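Local coordinates for 2-oxoglutarate (2OG) and Fe(II)-dependent oxygenase superfamily protein (Arabidopsis thaliana, PDB 6KWB) that probably catalyses the irreversible, 2-oxoglutarate-dependent oxidation of the plant hormone auxin (indole-3-acetic acid) to inactive 2-oxoindole-3-acetic acid, at residues A[47-52]-A[237-242]; A[80-85]-A[151-156]. All coordinates share one frame; numbering follows the deposited sequence.

Contact 1 (A[47-52]-A[237-242]). With AKG (2-oxoglutaric acid), chain E.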
ATOM      1  N   THR A  47       0.545  17.134   5.146  1.00 54.53           N
ATOM      2  CA  THR A  47       0.395  16.753   6.536  1.00 61.01           C
ATOM      3  C   THR A  47       1.492  15.772   6.949  1.00 64.21           C
ATOM      4  O   THR A  47       1.968  15.782   8.080  1.00 63.32           O
ATOM      5  CB  THR A  47      -0.980  16.149   6.803  1.00 63.54           C
ATOM      6  OG1 THR A  47      -1.980  17.043   6.317  1.00 63.79           O
ATOM      7  CG2 THR A  47      -1.194  15.887   8.294  1.00 56.82           C
ATOM      8  N   VAL A  48       1.844  14.876   6.037  1.00 64.87           N
ATOM      9  CA  VAL A  48       2.885  13.897   6.305  1.00 65.45           C
ATOM     10  C   VAL A  48       4.223  14.576   6.548  1.00 68.93           C
ATOM     11  O   VAL A  48       4.904  14.291   7.544  1.00 67.26           O
ATOM     12  CB  VAL A  48       3.009  12.888   5.135  1.00 66.17           C
ATOM     13  CG1 VAL A  48       4.393  12.269   5.073  1.00 53.95           C
ATOM     14  CG2 VAL A  48       1.922  11.830   5.228  1.00 62.83           C
ATOM     15  N   ILE A  49       4.578  15.498   5.655  1.00 66.98           N
ATOM     16  CA  ILE A  49       5.867  16.173   5.745  1.00 70.80           C
ATOM     17  C   ILE A  49       5.962  16.905   7.076  1.00 71.98           C
ATOM     18  O   ILE A  49       6.995  16.883   7.753  1.00 74.23           O
ATOM     19  CB  ILE A  49       6.061  17.156   4.594  1.00 71.56           C
ATOM     20  CG1 ILE A  49       6.359  16.385   3.302  1.00 65.31           C
ATOM     21  CG2 ILE A  49       7.162  18.154   4.939  1.00 60.58           C
ATOM     22  CD1 ILE A  49       6.238  17.208   2.059  1.00 60.18           C
ATOM     23  N   ASP A  50       4.849  17.506   7.468  1.00 70.52           N
ATOM     24  CA  ASP A  50       4.805  18.282   8.684  1.00 70.09           C
ATOM     25  C   ASP A  50       4.828  17.361   9.916  1.00 72.37           C
ATOM     26  O   ASP A  50       5.441  17.675  10.942  1.00 75.77           O
ATOM     27  CB  ASP A  50       3.553  19.171   8.682  1.00 73.56           C
ATOM     28  CG  ASP A  50       3.544  20.164   9.828  1.00 78.31           C
ATOM     29  OD1 ASP A  50       4.374  21.103   9.807  1.00 92.60           O
ATOM     30  OD2 ASP A  50       2.750  19.989  10.767  1.00 70.75           O
ATOM     31  N   LEU A  51       4.157  16.220   9.813  1.00 74.69           N
ATOM     32  CA  LEU A  51       4.087  15.270  10.917  1.00 67.04           C
ATOM     33  C   LEU A  51       5.480  14.731  11.239  1.00 67.06           C
ATOM     34  O   LEU A  51       5.805  14.533  12.405  1.00 66.32           O
ATOM     35  CB  LEU A  51       3.142  14.128  10.581  1.00 62.48           C
ATOM     36  CG  LEU A  51       1.683  14.348  10.980  1.00 68.56           C
ATOM     37  CD1 LEU A  51       0.909  13.053  10.851  1.00 63.23           C
ATOM     38  CD2 LEU A  51       1.531  14.954  12.373  1.00 68.61           C
ATOM     39  N   PHE A  52       6.315  14.528  10.215  1.00 65.00           N
ATOM     40  CA  PHE A  52       7.655  13.981  10.451  1.00 66.55           C
ATOM     41  C   PHE A  52       8.578  14.982  11.152  1.00 72.77           C
ATOM     42  O   PHE A  52       9.579  14.584  11.752  1.00 74.53           O
ATOM     43  CB  PHE A  52       8.305  13.516   9.146  1.00 67.82           C
ATOM     44  CG  PHE A  52       7.993  12.095   8.804  1.00 69.65           C
ATOM     45  CD1 PHE A  52       8.463  11.070   9.597  1.00 66.80           C
ATOM     46  CD2 PHE A  52       7.218  11.783   7.709  1.00 70.12           C
ATOM     47  CE1 PHE A  52       8.166   9.774   9.312  1.00 62.45           C
ATOM     48  CE2 PHE A  52       6.920  10.478   7.419  1.00 64.16           C
ATOM     49  CZ  PHE A  52       7.391   9.482   8.225  1.00 65.82           C
ATOM     50  N   MET A 237      15.281  14.182  -0.027  1.00 88.42           N
ATOM     51  CA  MET A 237      14.288  13.662   0.897  1.00 85.10           C
ATOM     52  C   MET A 237      13.133  13.031   0.103  1.00 86.74           C
ATOM     53  O   MET A 237      12.884  13.397  -1.052  1.00 86.70           O
ATOM     54  CB  MET A 237      13.786  14.759   1.822  1.00 82.18           C
ATOM     55  CG  MET A 237      13.546  14.277   3.227  1.00 85.42           C
ATOM     56  SD  MET A 237      15.077  14.124   4.156  1.00 92.57           S
ATOM     57  CE  MET A 237      15.108  15.743   4.934  1.00 88.82           C
ATOM     58  N   ARG A 238      12.409  12.100   0.716  1.00 81.23           N
ATOM     59  CA  ARG A 238      11.382  11.389  -0.027  1.00 76.67           C
ATOM     60  C   ARG A 238      10.246  10.903   0.884  1.00 74.41           C
ATOM     61  O   ARG A 238      10.475  10.358   1.963  1.00 69.13           O
ATOM     62  CB  ARG A 238      12.028  10.222  -0.765  1.00 80.75           C
ATOM     63  CG  ARG A 238      11.171   9.517  -1.777  1.00 80.08           C
ATOM     64  CD  ARG A 238      11.959   8.343  -2.375  1.00 85.06           C
ATOM     65  NE  ARG A 238      11.283   7.840  -3.561  1.00 90.26           N
ATOM     66  CZ  ARG A 238      10.384   6.862  -3.570  1.00 93.03           C
ATOM     67  NH1 ARG A 238      10.028   6.253  -2.445  1.00 88.55           N
ATOM     68  NH2 ARG A 238       9.827   6.496  -4.719  1.00 99.05           N
ATOM     69  N   TYR A 239       9.015  11.141   0.458  1.00 70.35           N
ATOM     70  CA  TYR A 239       7.869  10.825   1.279  1.00 66.22           C
ATOM     71  C   TYR A 239       6.934   9.871   0.517  1.00 67.72           C
ATOM     72  O   TYR A 239       6.799   9.971  -0.687  1.00 70.58           O
ATOM     73  CB  TYR A 239       7.152  12.109   1.657  1.00 68.54           C
ATOM     74  CG  TYR A 239       7.970  12.994   2.564  1.00 71.71           C
ATOM     75  CD1 TYR A 239       7.988  12.788   3.937  1.00 64.62           C
ATOM     76  CD2 TYR A 239       8.742  14.039   2.039  1.00 70.49           C
ATOM     77  CE1 TYR A 239       8.741  13.590   4.768  1.00 70.83           C
ATOM     78  CE2 TYR A 239       9.502  14.852   2.866  1.00 70.69           C
ATOM     79  CZ  TYR A 239       9.501  14.623   4.234  1.00 75.17           C
ATOM     80  OH  TYR A 239      10.256  15.420   5.081  1.00 76.16           O
ATOM     81  N   SER A 240       6.330   8.909   1.197  1.00 66.50           N
ATOM     82  CA  SER A 240       5.352   8.047   0.539  1.00 62.58           C
ATOM     83  C   SER A 240       4.294   7.652   1.549  1.00 61.17           C
ATOM     84  O   SER A 240       4.549   7.593   2.753  1.00 61.63           O
ATOM     85  CB  SER A 240       5.990   6.813  -0.054  1.00 64.41           C
ATOM     86  OG  SER A 240       6.109   5.844   0.961  1.00 63.75           O
ATOM     87  N   ILE A 241       3.080   7.463   1.070  1.00 57.69           N
ATOM     88  CA  ILE A 241       1.997   7.073   1.944  1.00 59.21           C
ATOM     89  C   ILE A 241       1.446   5.740   1.510  1.00 55.25           C
ATOM     90  O   ILE A 241       1.078   5.596   0.353  1.00 53.76           O
ATOM     91  CB  ILE A 241       0.861   8.117   1.921  1.00 54.46           C
ATOM     92  CG1 ILE A 241       1.412   9.526   2.132  1.00 59.30           C
ATOM     93  CG2 ILE A 241      -0.190   7.755   2.917  1.00 53.41           C
ATOM     94  CD1 ILE A 241       0.542  10.656   1.478  1.00 59.54           C
ATOM     95  N   ALA A 242       1.340   4.787   2.435  1.00 56.90           N
ATOM     96  CA  ALA A 242       0.868   3.439   2.097  1.00 52.03           C
ATOM     97  C   ALA A 242      -0.287   2.989   2.983  1.00 51.74           C
ATOM     98  O   ALA A 242      -0.240   3.146   4.197  1.00 53.02           O
ATOM     99  CB  ALA A 242       1.998   2.440   2.203  1.00 49.71           C
TER
HETATM  100  C1  AKG E 302       5.754   0.323   1.909  1.00 83.76           C
HETATM  101  O1  AKG E 302       5.466   1.206   2.766  1.00 77.10           O
HETATM  102  O2  AKG E 302       5.496  -0.899   2.112  1.00 85.65           O
HETATM  103  C2  AKG E 302       6.428   0.724   0.615  1.00 86.50           C
HETATM  104  O5  AKG E 302       6.832  -0.166  -0.133  1.00 83.62           O
HETATM  105  C3  AKG E 302       6.579   2.217   0.313  1.00 76.69           C
HETATM  106  C4  AKG E 302       7.112   2.498  -1.088  1.00 80.83           C
HETATM  107  C5  AKG E 302       7.773   3.865  -1.139  1.00 85.24           C
HETATM  108  O3  AKG E 302       8.046   4.440  -2.240  1.00 85.32           O
HETATM  109  O4  AKG E 302       8.064   4.427  -0.050  1.00 79.98           O

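Contact 2 (A[80-85]-A[151-156]). With AKG (2-oxoglutaric acid), chain E.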
ATOM      1  N   TYR A  80      18.088   4.738   6.202  1.00 73.23           N
ATOM      2  CA  TYR A  80      17.567   5.842   5.408  1.00 76.45           C
ATOM      3  C   TYR A  80      16.074   5.999   5.586  1.00 72.32           C
ATOM      4  O   TYR A  80      15.447   6.710   4.827  1.00 78.45           O
ATOM      5  CB  TYR A  80      17.835   5.602   3.936  1.00 82.19           C
ATOM      6  CG  TYR A  80      19.150   4.941   3.676  1.00 87.33           C
ATOM      7  CD1 TYR A  80      20.354   5.615   3.852  1.00 89.43           C
ATOM      8  CD2 TYR A  80      19.189   3.603   3.298  1.00 91.22           C
ATOM      9  CE1 TYR A  80      21.573   4.974   3.611  1.00 94.69           C
ATOM     10  CE2 TYR A  80      20.386   2.956   3.059  1.00 94.22           C
ATOM     11  CZ  TYR A  80      21.576   3.636   3.218  1.00 95.58           C
ATOM     12  OH  TYR A  80      22.756   2.957   2.977  1.00 97.73           O
ATOM     13  N   TYR A  81      15.499   5.342   6.583  1.00 70.21           N
ATOM     14  CA  TYR A  81      14.063   5.132   6.602  1.00 68.87           C
ATOM     15  C   TYR A  81      13.479   5.517   7.954  1.00 71.65           C
ATOM     16  O   TYR A  81      13.993   5.127   8.997  1.00 74.74           O
ATOM     17  CB  TYR A  81      13.758   3.659   6.254  1.00 73.08           C
ATOM     18  CG  TYR A  81      12.301   3.219   6.367  1.00 79.90           C
ATOM     19  CD1 TYR A  81      11.343   3.656   5.452  1.00 82.01           C
ATOM     20  CD2 TYR A  81      11.889   2.343   7.373  1.00 73.87           C
ATOM     21  CE1 TYR A  81      10.000   3.244   5.545  1.00 77.36           C
ATOM     22  CE2 TYR A  81      10.566   1.933   7.474  1.00 75.89           C
ATOM     23  CZ  TYR A  81       9.620   2.386   6.558  1.00 79.30           C
ATOM     24  OH  TYR A  81       8.297   1.977   6.655  1.00 80.32           O
ATOM     25  N   GLU A  82      12.402   6.298   7.918  1.00 66.88           N
ATOM     26  CA  GLU A  82      11.676   6.706   9.101  1.00 60.65           C
ATOM     27  C   GLU A  82      10.174   6.512   8.851  1.00 64.04           C
ATOM     28  O   GLU A  82       9.687   6.784   7.757  1.00 65.13           O
ATOM     29  CB  GLU A  82      11.988   8.170   9.436  1.00 61.52           C
ATOM     30  CG  GLU A  82      11.251   8.685  10.665  1.00 63.44           C
ATOM     31  CD  GLU A  82      11.641  10.093  11.054  1.00 67.98           C
ATOM     32  OE1 GLU A  82      12.113  10.837  10.166  1.00 70.38           O
ATOM     33  OE2 GLU A  82      11.459  10.460  12.240  1.00 60.80           O
ATOM     34  N   ALA A  83       9.422   6.055   9.842  1.00 59.33           N
ATOM     35  CA  ALA A  83       8.018   5.774   9.565  1.00 61.32           C
ATOM     36  C   ALA A  83       7.081   5.934  10.757  1.00 60.96           C
ATOM     37  O   ALA A  83       7.479   5.742  11.901  1.00 59.88           O
ATOM     38  CB  ALA A  83       7.878   4.364   9.010  1.00 67.07           C
ATOM     39  N   LEU A  84       5.832   6.276  10.447  1.00 58.57           N
ATOM     40  CA  LEU A  84       4.739   6.367  11.399  1.00 61.80           C
ATOM     41  C   LEU A  84       3.469   5.664  10.858  1.00 62.43           C
ATOM     42  O   LEU A  84       3.317   5.470   9.645  1.00 61.20           O
ATOM     43  CB  LEU A  84       4.413   7.831  11.697  1.00 61.92           C
ATOM     44  CG  LEU A  84       5.442   8.745  12.341  1.00 58.01           C
ATOM     45  CD1 LEU A  84       5.291  10.136  11.788  1.00 59.80           C
ATOM     46  CD2 LEU A  84       5.225   8.741  13.806  1.00 62.78           C
ATOM     47  N   GLY A  85       2.552   5.303  11.745  1.00 57.43           N
ATOM     48  CA  GLY A  85       1.304   4.738  11.284  1.00 59.60           C
ATOM     49  C   GLY A  85       0.351   4.180  12.317  1.00 67.42           C
ATOM     50  O   GLY A  85       0.600   4.184  13.516  1.00 70.77           O
ATOM     51  N   ILE A 151       3.025   5.913   6.939  1.00 61.61           N
ATOM     52  CA  ILE A 151       3.600   7.008   6.173  1.00 60.38           C
ATOM     53  C   ILE A 151       5.084   6.894   6.359  1.00 61.17           C
ATOM     54  O   ILE A 151       5.541   6.505   7.423  1.00 61.52           O
ATOM     55  CB  ILE A 151       3.085   8.374   6.636  1.00 58.61           C
ATOM     56  CG1 ILE A 151       3.285   8.533   8.133  1.00 61.97           C
ATOM     57  CG2 ILE A 151       1.630   8.478   6.373  1.00 59.31           C
ATOM     58  CD1 ILE A 151       2.741   9.839   8.680  1.00 61.15           C
ATOM     59  N   ASN A 152       5.837   7.195   5.314  1.00 61.82           N
ATOM     60  CA  ASN A 152       7.266   6.927   5.327  1.00 61.34           C
ATOM     61  C   ASN A 152       8.095   8.118   4.893  1.00 65.21           C
ATOM     62  O   ASN A 152       7.730   8.795   3.946  1.00 66.66           O
ATOM     63  CB  ASN A 152       7.567   5.755   4.400  1.00 67.12           C
ATOM     64  CG  ASN A 152       6.615   4.595   4.609  1.00 71.21           C
ATOM     65  OD1 ASN A 152       6.706   3.863   5.606  1.00 68.47           O
ATOM     66  ND2 ASN A 152       5.683   4.422   3.663  1.00 62.18           N
ATOM     67  N   LYS A 153       9.234   8.329   5.558  1.00 67.97           N
ATOM     68  CA  LYS A 153      10.215   9.357   5.193  1.00 65.42           C
ATOM     69  C   LYS A 153      11.581   8.778   4.870  1.00 70.60           C
ATOM     70  O   LYS A 153      12.262   8.266   5.755  1.00 73.98           O
ATOM     71  CB  LYS A 153      10.383  10.367   6.315  1.00 66.50           C
ATOM     72  CG  LYS A 153      11.310  11.509   5.966  1.00 72.92           C
ATOM     73  CD  LYS A 153      11.461  12.454   7.161  1.00 73.15           C
ATOM     74  CE  LYS A 153      12.498  13.529   6.926  1.00 68.99           C
ATOM     75  NZ  LYS A 153      12.489  14.420   8.106  1.00 80.87           N
ATOM     76  N   TYR A 154      11.991   8.879   3.613  1.00 71.17           N
ATOM     77  CA  TYR A 154      13.295   8.379   3.205  1.00 74.64           C
ATOM     78  C   TYR A 154      14.354   9.470   3.143  1.00 75.46           C
ATOM     79  O   TYR A 154      14.182  10.477   2.465  1.00 80.35           O
ATOM     80  CB  TYR A 154      13.187   7.715   1.844  1.00 75.21           C
ATOM     81  CG  TYR A 154      12.265   6.550   1.870  1.00 77.83           C
ATOM     82  CD1 TYR A 154      12.715   5.281   2.215  1.00 78.32           C
ATOM     83  CD2 TYR A 154      10.913   6.727   1.620  1.00 76.18           C
ATOM     84  CE1 TYR A 154      11.837   4.204   2.256  1.00 79.71           C
ATOM     85  CE2 TYR A 154      10.038   5.674   1.671  1.00 76.91           C
ATOM     86  CZ  TYR A 154      10.496   4.414   1.981  1.00 78.10           C
ATOM     87  OH  TYR A 154       9.589   3.388   2.011  1.00 83.36           O
ATOM     88  N   HIS A 155      15.450   9.251   3.857  1.00 80.53           N
ATOM     89  CA  HIS A 155      16.578  10.172   3.858  1.00 88.46           C
ATOM     90  C   HIS A 155      17.767   9.632   3.061  1.00 86.79           C
ATOM     91  O   HIS A 155      18.552   8.843   3.584  1.00 84.95           O
ATOM     92  CB  HIS A 155      17.025  10.463   5.289  1.00 87.85           C
ATOM     93  CG  HIS A 155      18.107  11.494   5.373  1.00100.19           C
ATOM     94  ND1 HIS A 155      17.859  12.849   5.317  1.00102.37           N
ATOM     95  CD2 HIS A 155      19.452  11.364   5.479  1.00100.75           C
ATOM     96  CE1 HIS A 155      19.001  13.508   5.402  1.00 98.09           C
ATOM     97  NE2 HIS A 155      19.983  12.630   5.500  1.00 98.09           N
ATOM     98  N   PHE A 156      17.919  10.065   1.813  1.00 88.12           N
ATOM     99  CA  PHE A 156      19.048   9.588   0.996  1.00 97.33           C
ATOM    100  C   PHE A 156      20.180  10.617   0.951  1.00100.53           C
ATOM    101  O   PHE A 156      19.964  11.760   0.531  1.00 98.76           O
ATOM    102  CB  PHE A 156      18.594   9.253  -0.427  1.00 96.19           C
ATOM    103  CG  PHE A 156      17.621   8.119  -0.495  1.00 93.52           C
ATOM    104  CD1 PHE A 156      17.786   7.007   0.309  1.00 94.60           C
ATOM    105  CD2 PHE A 156      16.543   8.164  -1.357  1.00 94.57           C
ATOM    106  CE1 PHE A 156      16.887   5.957   0.260  1.00 94.92           C
ATOM    107  CE2 PHE A 156      15.645   7.115  -1.416  1.00 93.95           C
ATOM    108  CZ  PHE A 156      15.821   6.006  -0.605  1.00 94.03           C
TER
HETATM  109  C1  AKG E 302       5.754   0.323   1.909  1.00 83.76           C
HETATM  110  O1  AKG E 302       5.466   1.206   2.766  1.00 77.10           O
HETATM  111  O2  AKG E 302       5.496  -0.899   2.112  1.00 85.65           O
HETATM  112  C2  AKG E 302       6.428   0.724   0.615  1.00 86.50           C
HETATM  113  O5  AKG E 302       6.832  -0.166  -0.133  1.00 83.62           O
HETATM  114  C3  AKG E 302       6.579   2.217   0.313  1.00 76.69           C
HETATM  115  C4  AKG E 302       7.112   2.498  -1.088  1.00 80.83           C
HETATM  116  C5  AKG E 302       7.773   3.865  -1.139  1.00 85.24           C
HETATM  117  O3  AKG E 302       8.046   4.440  -2.240  1.00 85.32           O
HETATM  118  O4  AKG E 302       8.064   4.427  -0.050  1.00 79.98           O

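Contact 1 (A[47-52]-A[237-242])
Tyr-239 meets Val-48, Ile-49 and Phe-52, and these four side chains carry most of the contact. From CB, which points toward the helix, the ring runs out past the three helix residues. With chi1 at -66°, its CG stands beside the backbone N and anti to the carbonyl carbon. On one side of the ring, CD1 meets Val-48 CG1 at 3.8 Å. Ile-49 CG1 stands over the middle of one face, 3.5 Å from the ring centroid and 11° off the normal, nearest to CE2 and CD2. This is a CH-pi contact. Further out, CE1 lies 3.8 Å from Phe-52 CD2, which comes in at the edge, in the ring plane. At the tip, OH approaches Ile-49 CG2. Strand 237-242 belongs to the major sheet of the double-stranded beta-helix of 2-oxoglutarate oxygenases, and the helix packs on its outer face. The end of Ile-241 also reaches the helix: its CG1 lies 3.9 Å from Val-48 CG2. An alanine in place of Tyr-239 would probably leave Ile-49 CG1 without its ring face and open a gap beside Val-48 and Phe-52. On the other side of the strand, Arg-238 and Ser-240 bind 2-oxoglutarate. The extended Arg-238 chain brings NH1 to O3, 2.7 Å away, in a nearly straight bond (168°). Its NH2 forms a salt bridge with Asp-180. Ser-240 OG donates to O4 of the same carboxylate, an atom less surely placed.

Contact 2 (A[80-85]-A[151-156])
Tyr-81 swings its ring out with CG opposite the backbone N (chi1 174°), while Asn-152 sets CG beside its own backbone N, opposite the carbonyl carbon (chi1 -47°). The two then meet on one face of an antiparallel strand pair at the edge of the major sheet of the double-stranded beta-helix. Tyr-81 OH donates to Asn-152 OD1 at 2.7 Å, from above the carbonyl plane. Alongside, the Tyr-81 and Tyr-154 rings have centroids 5.3 Å apart. They point the same way but are oblique, with planes 41° apart. This face looks onto 2-oxoglutarate. Tyr-154 OH donates to O4, whose modelled place is less sure, and Asn-152 ND2 makes a weak bond to O1 at the other end.

Glu-82, Leu-84, Ile-151 and Lys-153 line the opposite face, toward helix 38-52. Leu-84 CB packs on Ile-151 CG1 at 3.8 Å. Glu-82 and Lys-153 extend side by side without a salt bridge, since OE1 stays 4.2 Å from NZ. Glu-82 OE2 instead makes a salt bridge with Lys-59 and a hydrogen bond with Tyr-71 OH. Backbone bonds tie Leu-84 to Ile-151 in both directions. They do the same for Glu-82 and Lys-153, where Lys-153 N reaches Glu-82 O in an almost straight 2.7 Å bond.

Overall arrangement
Both contacts hold the same sheet, in which strands 237-245 and 147-155 are neighbours. Backbone bonds Arg-238 O to Tyr-154 N and Ser-240 O to Asn-152 N probably join them directly. Contact 1 is a buried, apolar helix-on-sheet contact. Contact 2 joins neighbouring strands by backbone bonds; it is only partly buried, and strand 81-87 is the outermost on that side. Phe-52 bridges the two: its ring also packs on the Lys-153 backbone. The inner sides of strands 237-242 and 151-156 act together on 2-oxoglutarate. Contact 1 supplies an arginine and a serine to the distal carboxylate; contact 2 adds a tyrosine there and an asparagine that bonds weakly at the other end.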